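Bifunctional cytochrome P450/NADPH--P450 reductase (Deinococcus aerius, PDB 7F3H) is a self-sufficient cytochrome P450 monooxygenase fused to its own reductase, hydroxylating organic substrates at a heme iron with electrons drawn from NADPH. Local coordinates at residues 83-88 against 206-211; 178-183 against 260-265; 238-243 against 250-255. All blocks are in the same frame, centred on the assembly; numbering follows the deposited sequence.

Contact 1: 83-88 against 206-211; sequences RNLGGD and RAYWAD. With SO4 (sulfate ion), chain G.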
# COMPACT_ATOMS: atom_id res chain seq x y z
N ARG A 83 -13.23 -8.89 -1.18
CA ARG A 83 -14.46 -8.44 -0.53
C ARG A 83 -14.95 -9.41 0.54
O ARG A 83 -15.67 -8.98 1.45
CB ARG A 83 -15.57 -8.20 -1.57
CG ARG A 83 -16.82 -7.53 -0.95
CD ARG A 83 -17.78 -7.00 -1.99
NE ARG A 83 -19.03 -6.55 -1.38
CZ ARG A 83 -19.66 -5.42 -1.71
NH1 ARG A 83 -19.17 -4.62 -2.66
NH2 ARG A 83 -20.80 -5.10 -1.11
N ASN A 84 -14.58 -10.70 0.46
CA ASN A 84 -14.97 -11.67 1.48
C ASN A 84 -14.67 -11.17 2.88
O ASN A 84 -15.41 -11.46 3.82
CB ASN A 84 -14.23 -13.01 1.33
CG ASN A 84 -14.66 -13.78 0.13
OD1 ASN A 84 -15.77 -13.63 -0.36
ND2 ASN A 84 -13.77 -14.65 -0.34
N LEU A 85 -13.64 -10.36 3.01
CA LEU A 85 -13.34 -9.75 4.28
C LEU A 85 -13.40 -8.23 4.28
O LEU A 85 -13.52 -7.64 5.36
CB LEU A 85 -12.01 -10.34 4.81
CG LEU A 85 -10.60 -10.32 4.22
CD1 LEU A 85 -9.47 -10.63 5.21
CD2 LEU A 85 -10.62 -11.52 3.24
N GLY A 86 -13.48 -7.58 3.12
CA GLY A 86 -13.67 -6.14 3.14
C GLY A 86 -15.11 -5.63 3.21
O GLY A 86 -15.35 -4.50 3.63
N GLY A 87 -16.05 -6.47 2.76
CA GLY A 87 -17.46 -6.15 2.68
C GLY A 87 -17.70 -4.95 1.80
O GLY A 87 -17.03 -4.74 0.78
N ASP A 88 -18.62 -4.10 2.22
CA ASP A 88 -18.83 -2.85 1.51
C ASP A 88 -18.11 -1.71 2.21
O ASP A 88 -18.63 -0.59 2.30
CB ASP A 88 -20.33 -2.58 1.31
CG ASP A 88 -21.11 -2.51 2.59
OD1 ASP A 88 -20.52 -2.54 3.69
OD2 ASP A 88 -22.36 -2.42 2.48
N ARG A 206 -13.18 -23.96 4.76
CA ARG A 206 -13.91 -23.91 6.03
C ARG A 206 -13.14 -23.12 7.07
O ARG A 206 -13.68 -22.25 7.76
CB ARG A 206 -14.19 -25.31 6.57
CG ARG A 206 -15.05 -26.19 5.73
CD ARG A 206 -15.48 -27.40 6.56
NE ARG A 206 -15.86 -28.54 5.74
CZ ARG A 206 -15.11 -29.63 5.61
NH1 ARG A 206 -13.94 -29.74 6.26
NH2 ARG A 206 -15.55 -30.62 4.84
N ALA A 207 -11.85 -23.43 7.21
CA ALA A 207 -11.03 -22.66 8.13
C ALA A 207 -10.93 -21.19 7.71
O ALA A 207 -10.85 -20.30 8.57
CB ALA A 207 -9.65 -23.32 8.24
N TYR A 208 -10.99 -20.90 6.41
CA TYR A 208 -10.90 -19.51 5.97
C TYR A 208 -12.11 -18.71 6.45
O TYR A 208 -11.96 -17.70 7.15
CB TYR A 208 -10.73 -19.50 4.45
CG TYR A 208 -10.94 -18.22 3.68
CD1 TYR A 208 -9.98 -17.20 3.66
CD2 TYR A 208 -12.08 -18.07 2.89
CE1 TYR A 208 -10.18 -16.03 2.91
CE2 TYR A 208 -12.28 -16.90 2.13
CZ TYR A 208 -11.33 -15.90 2.14
OH TYR A 208 -11.57 -14.78 1.38
N TRP A 209 -13.31 -19.21 6.15
CA TRP A 209 -14.51 -18.52 6.63
C TRP A 209 -14.55 -18.48 8.16
O TRP A 209 -15.08 -17.51 8.74
CB TRP A 209 -15.77 -19.18 6.06
CG TRP A 209 -15.85 -19.01 4.56
CD1 TRP A 209 -15.61 -19.96 3.60
CD2 TRP A 209 -16.13 -17.80 3.85
NE1 TRP A 209 -15.74 -19.43 2.34
CE2 TRP A 209 -16.06 -18.10 2.47
CE3 TRP A 209 -16.43 -16.51 4.25
CZ2 TRP A 209 -16.28 -17.15 1.48
CZ3 TRP A 209 -16.66 -15.55 3.27
CH2 TRP A 209 -16.58 -15.89 1.90
N ALA A 210 -13.94 -19.47 8.82
CA ALA A 210 -13.88 -19.46 10.28
C ALA A 210 -12.99 -18.34 10.80
O ALA A 210 -13.37 -17.63 11.74
CB ALA A 210 -13.38 -20.82 10.80
N ASP A 211 -11.78 -18.23 10.22
CA ASP A 211 -10.85 -17.12 10.47
C ASP A 211 -11.57 -15.78 10.35
O ASP A 211 -11.45 -14.89 11.22
CB ASP A 211 -9.70 -17.17 9.46
CG ASP A 211 -8.59 -18.14 9.83
OD1 ASP A 211 -8.52 -18.54 11.01
OD2 ASP A 211 -7.78 -18.51 8.95
S SO4 G . -21.88 -7.62 1.56
O1 SO4 G . -22.41 -8.48 2.64
O2 SO4 G . -20.48 -8.01 1.20
O3 SO4 G . -22.75 -7.77 0.37
O4 SO4 G . -21.95 -6.21 2.00

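Contact 2: 178-183 against 260-265; sequences QALARA and QVMTFL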
# COMPACT_ATOMS: atom_id res chain seq x y z
N GLN A 178 -2.86 -13.36 13.22
CA GLN A 178 -2.57 -14.60 12.51
C GLN A 178 -3.74 -14.99 11.60
O GLN A 178 -3.53 -15.43 10.46
CB GLN A 178 -2.26 -15.72 13.50
CG GLN A 178 -0.86 -15.66 14.11
CD GLN A 178 -0.69 -16.54 15.35
OE1 GLN A 178 -1.64 -17.17 15.82
NE2 GLN A 178 0.53 -16.59 15.88
N ALA A 179 -4.97 -14.80 12.09
CA ALA A 179 -6.15 -15.03 11.28
C ALA A 179 -6.18 -14.08 10.08
O ALA A 179 -6.46 -14.50 8.94
CB ALA A 179 -7.41 -14.87 12.15
N LEU A 180 -5.89 -12.79 10.31
CA LEU A 180 -5.76 -11.84 9.19
C LEU A 180 -4.76 -12.33 8.15
O LEU A 180 -5.05 -12.34 6.94
CB LEU A 180 -5.33 -10.45 9.69
CG LEU A 180 -5.31 -9.34 8.63
CD1 LEU A 180 -6.72 -9.16 8.06
CD2 LEU A 180 -4.80 -8.05 9.20
N ALA A 181 -3.57 -12.74 8.60
CA ALA A 181 -2.53 -13.18 7.67
C ALA A 181 -3.00 -14.39 6.86
O ALA A 181 -2.89 -14.40 5.62
CB ALA A 181 -1.23 -13.48 8.43
N ARG A 182 -3.52 -15.41 7.55
CA ARG A 182 -4.03 -16.60 6.89
C ARG A 182 -5.10 -16.25 5.87
O ARG A 182 -5.07 -16.73 4.73
CB ARG A 182 -4.59 -17.57 7.93
CG ARG A 182 -3.58 -18.26 8.83
CD ARG A 182 -4.24 -19.45 9.59
NE ARG A 182 -5.31 -19.00 10.47
CZ ARG A 182 -5.11 -18.63 11.74
NH1 ARG A 182 -3.89 -18.65 12.26
NH2 ARG A 182 -6.13 -18.22 12.49
N ALA A 183 -6.09 -15.43 6.28
CA ALA A 183 -7.20 -15.08 5.38
C ALA A 183 -6.70 -14.33 4.15
O ALA A 183 -7.17 -14.58 3.04
CB ALA A 183 -8.28 -14.28 6.12
N GLN A 260 -15.23 -1.28 7.76
CA GLN A 260 -14.21 -0.24 7.61
C GLN A 260 -12.98 -0.57 8.45
O GLN A 260 -11.84 -0.36 7.99
CB GLN A 260 -14.75 1.14 7.99
CG GLN A 260 -15.99 1.64 7.20
CD GLN A 260 -15.85 1.57 5.68
OE1 GLN A 260 -14.75 1.50 5.13
NE2 GLN A 260 -17.00 1.60 5.00
N VAL A 261 -13.17 -1.04 9.68
CA VAL A 261 -12.02 -1.43 10.50
C VAL A 261 -11.20 -2.52 9.80
O VAL A 261 -9.96 -2.42 9.67
CB VAL A 261 -12.47 -1.87 11.91
CG1 VAL A 261 -11.35 -2.65 12.61
CG2 VAL A 261 -12.92 -0.65 12.70
N MET A 262 -11.88 -3.56 9.31
CA MET A 262 -11.21 -4.60 8.55
C MET A 262 -10.47 -4.00 7.35
O MET A 262 -9.35 -4.39 7.05
CB MET A 262 -12.20 -5.66 8.08
CG MET A 262 -12.80 -6.57 9.17
SD MET A 262 -11.57 -7.35 10.21
CE MET A 262 -10.54 -8.21 8.99
N THR A 263 -11.09 -3.01 6.70
CA THR A 263 -10.54 -2.37 5.51
C THR A 263 -9.24 -1.63 5.83
O THR A 263 -8.25 -1.75 5.10
CB THR A 263 -11.61 -1.42 4.92
OG1 THR A 263 -12.77 -2.18 4.56
CG2 THR A 263 -11.13 -0.70 3.68
N PHE A 264 -9.25 -0.81 6.89
CA PHE A 264 -8.02 -0.19 7.37
C PHE A 264 -6.89 -1.20 7.48
O PHE A 264 -5.75 -0.93 7.05
CB PHE A 264 -8.22 0.50 8.72
CG PHE A 264 -9.30 1.53 8.73
CD1 PHE A 264 -9.76 2.10 7.55
CD2 PHE A 264 -9.89 1.90 9.92
CE1 PHE A 264 -10.80 3.02 7.56
CE2 PHE A 264 -10.93 2.81 9.94
CZ PHE A 264 -11.37 3.38 8.75
N LEU A 265 -7.19 -2.40 8.02
CA LEU A 265 -6.14 -3.42 8.15
C LEU A 265 -5.76 -4.03 6.81
O LEU A 265 -4.58 -4.34 6.57
CB LEU A 265 -6.62 -4.52 9.08
CG LEU A 265 -6.75 -4.06 10.52
CD1 LEU A 265 -7.85 -4.93 11.24
CD2 LEU A 265 -5.38 -4.15 11.18

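Contact 3: 238-243 against 250-255; sequences GLMLNA and ERLSDE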
# COMPACT_ATOMS: atom_id res chain seq x y z
N GLY A 238 -14.32 5.68 17.23
CA GLY A 238 -15.11 6.67 17.94
C GLY A 238 -15.76 7.68 17.02
O GLY A 238 -16.88 8.13 17.26
N LEU A 239 -15.06 8.04 15.95
CA LEU A 239 -15.61 8.97 14.96
C LEU A 239 -16.71 8.30 14.15
O LEU A 239 -17.73 8.94 13.86
CB LEU A 239 -14.49 9.49 14.06
CG LEU A 239 -14.84 10.49 12.95
CD1 LEU A 239 -13.73 11.49 12.69
CD2 LEU A 239 -15.12 9.74 11.65
N MET A 240 -16.52 7.03 13.78
CA MET A 240 -17.55 6.37 12.99
C MET A 240 -18.80 6.06 13.81
O MET A 240 -19.86 5.83 13.23
CB MET A 240 -17.00 5.08 12.37
CG MET A 240 -15.88 5.27 11.35
SD MET A 240 -15.46 3.79 10.36
CE MET A 240 -14.32 3.01 11.53
N LEU A 241 -18.69 6.10 15.15
CA LEU A 241 -19.83 5.85 16.04
C LEU A 241 -20.77 7.04 16.12
O LEU A 241 -21.99 6.85 16.24
CB LEU A 241 -19.36 5.49 17.45
CG LEU A 241 -18.67 4.14 17.62
CD1 LEU A 241 -18.56 3.81 19.10
CD2 LEU A 241 -19.41 3.05 16.87
N ASN A 242 -20.23 8.26 16.04
CA ASN A 242 -21.00 9.50 16.17
C ASN A 242 -21.34 10.12 14.82
O ASN A 242 -22.52 10.35 14.51
CB ASN A 242 -20.21 10.53 16.99
CG ASN A 242 -19.78 10.00 18.36
OD1 ASN A 242 -20.56 9.32 19.06
ND2 ASN A 242 -18.55 10.34 18.77
N ALA A 243 -20.32 10.37 13.99
CA ALA A 243 -20.45 11.15 12.77
C ALA A 243 -21.63 10.73 11.89
O ALA A 243 -21.94 9.54 11.75
CB ALA A 243 -19.16 11.04 11.96
N GLU A 250 -27.32 10.27 7.81
CA GLU A 250 -27.25 8.93 8.38
C GLU A 250 -25.89 8.62 8.99
O GLU A 250 -24.86 9.12 8.53
CB GLU A 250 -27.57 7.90 7.29
CG GLU A 250 -28.98 8.04 6.70
CD GLU A 250 -29.27 7.06 5.58
OE1 GLU A 250 -28.83 5.89 5.68
OE2 GLU A 250 -29.94 7.45 4.60
N ARG A 251 -25.89 7.79 10.03
CA ARG A 251 -24.66 7.24 10.57
C ARG A 251 -24.32 5.94 9.85
O ARG A 251 -25.13 5.37 9.12
CB ARG A 251 -24.77 6.98 12.08
CG ARG A 251 -24.67 8.22 12.96
CD ARG A 251 -24.68 7.87 14.44
NE ARG A 251 -25.99 7.39 14.89
CZ ARG A 251 -26.31 6.11 15.09
NH1 ARG A 251 -25.40 5.15 14.92
NH2 ARG A 251 -27.54 5.79 15.50
N LEU A 252 -23.08 5.48 10.05
CA LEU A 252 -22.71 4.19 9.51
C LEU A 252 -23.33 3.10 10.38
O LEU A 252 -23.37 3.25 11.60
CB LEU A 252 -21.19 4.05 9.46
CG LEU A 252 -20.42 4.95 8.47
CD1 LEU A 252 -18.97 4.57 8.48
CD2 LEU A 252 -20.96 4.80 7.07
N SER A 253 -23.84 2.04 9.75
CA SER A 253 -24.27 0.83 10.47
C SER A 253 -23.10 0.19 11.21
O SER A 253 -21.92 0.38 10.87
CB SER A 253 -24.89 -0.19 9.53
OG SER A 253 -23.91 -0.92 8.82
N ASP A 254 -23.44 -0.68 12.16
CA ASP A 254 -22.40 -1.39 12.92
C ASP A 254 -21.67 -2.38 12.01
O ASP A 254 -20.43 -2.49 12.08
CB ASP A 254 -23.01 -2.10 14.13
CG ASP A 254 -23.35 -1.15 15.32
OD1 ASP A 254 -22.86 0.01 15.41
OD2 ASP A 254 -24.11 -1.61 16.19
N GLU A 255 -22.41 -3.06 11.13
CA GLU A 255 -21.78 -3.96 10.18
C GLU A 255 -20.76 -3.21 9.34
O GLU A 255 -19.60 -3.62 9.22
CB GLU A 255 -22.84 -4.55 9.23
CG GLU A 255 -22.39 -5.79 8.52
CD GLU A 255 -23.24 -6.14 7.33
OE1 GLU A 255 -23.91 -5.24 6.83
OE2 GLU A 255 -23.28 -7.32 6.93

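Contact 1: 83-88 against 206-211
Asn84 places its amide between two aromatic residues of helix 199-227, Tyr208 and Trp209. The side chain crosses each at about a right angle, with the amide plane turned 71° from the Tyr208 ring and 58° from the indole. Its CG sits beside the backbone N and anti to the carbonyl carbon (chi1 -70°), which carries the amide toward both rings. Asn84 ND2 gives a nearly straight hydrogen bond to Tyr208 OH, 2.8 Å away and close to the amide plane. Asn84 OD1 meets the rim of the indole at Trp209 CH2, 3.3 Å off, where polarised C-H groups are a tolerable neighbour for a carbonyl oxygen. Asparagine suits the place because one short, flat group serves both partners. With an alanine here, Tyr208 OH would probably lose its amide donor and a gap would open beside the edge of Trp209. Next along the same helix, Leu85 CD2 touches Tyr208 OH at 3.9 Å, and that hydroxyl is also hydrogen-bonded with Thr187 OG1. The contact joins the short helix 80-86, which probably corresponds to the B' helix of cytochromes P450, to helix 199-227, with helix 175-190 packed against both and Leu85 reaching Ile266 of helix 254-285.

Contact 2: 178-183 against 260-265
In the cytochrome P450 fold one long helix runs across the distal side of the heme and the F helix passes over it; helices 254-285 and 175-190 probably correspond to these two, and here they meet through a small, wholly apolar patch. Leu180 is the one residue of 178-183 that reaches across. Its CG stands anti to the backbone N (chi1 -173°), and its two methyls divide the work: CD1 approaches the methyl CE of Met262 and CD2 goes to Leu265. Met262 and Leu265 sit one helical turn apart, so a branched leucine can touch both at once, as a straight side chain could not so easily do. Met262 is bent at both chi2 and chi3, and it runs past Leu180 in the opposite direction, with CE 4.0 Å from Leu180 CD1. Met215 of helix 199-227 packs on Leu180, Ala183 and Met262, closing this patch from a third helix; the small Ala183 leaves room for it. On 260-265, Thr263 touches the heme, and its OG1 is hydrogen-bonded to Tyr259 O, a common way for a threonine to settle its hydroxyl inside a helix. Leu265 also packs on Leu153, Ile156 and Ser157 of helix 144-161, while toward Leu180 it offers its first side-chain carbon: Leu180 CD2 lies 4.0 Å from Leu265 CB.

Contact 3: 238-243 against 250-255
Arg251 lays the aliphatic part of its side chain along the backbone carbonyls of 241-243, where helix 236-242 gives way to loop. Its CG is 3.3 Å from Ala243 O, and CD is 3.3 Å from Asn242 O and 3.4 Å from Leu241 O, so three successive oxygens face methylene groups, CD above all, that the guanidinium is likely to make slightly positive. No hydrogen bond forms across the two segments: even Arg251 NH1 stays 4.0 Å from Leu241 O. The attraction is therefore probably electrostatic, a cationic side chain resting against a row of carbonyl oxygens, and a long arginine suits it because its methylenes can follow the backbone before the charge is reached. A bend at chi3 (-70°) turns the guanidinium away from the line of the earlier methylenes.

Beside this polar strip is an oily one, where Met240 SD meets Leu252 CD1 at 4.1 Å, the two side chains crossing at a slant.

Groups farther out fix the 250-255 chain. Lys102 NZ bonds Arg251 O and forms a salt bridge with Glu250 OE1, while Ser253, the N-cap of helix 254-285, has its OG bonded to Asn256 N. Asp254 OD1 pairs with Arg227 NE, which puts a carboxylate near the place where Arg251 NH1 and Arg227 NH1 approach each other and may ease the repulsion between them.

The two segments are the end of one helix and the run into the next, probably the H helix of the P450 fold and the long distal helix that follows it. Helix 98-107 supports both through Ile106, which touches Leu239, Ala243 and Leu252, and helix 199-227 flanks Leu241 and Asp254.

Contact 2 is fully buried beside the heme pocket and purely apolar, whereas contacts 1 and 3 are only partly buried and mix oily with polar groups: an amide and aromatic rims in contact 1, an arginine over helix-end carbonyls in contact 3. Contacts 1 and 2, with centres about 9 Å apart, touch through the salt bridge between Asp211 OD1 and Arg182 NH2 (2.8 Å), which ties together helices 199-227 and 175-190, successive in the chain. Contacts 2 and 3 both use helix 254-285, near its start in contact 3 and farther along in contact 2; Met240 SD reaches Gln260 CB at 3.6 Å. Contacts 1 and 3 do not touch.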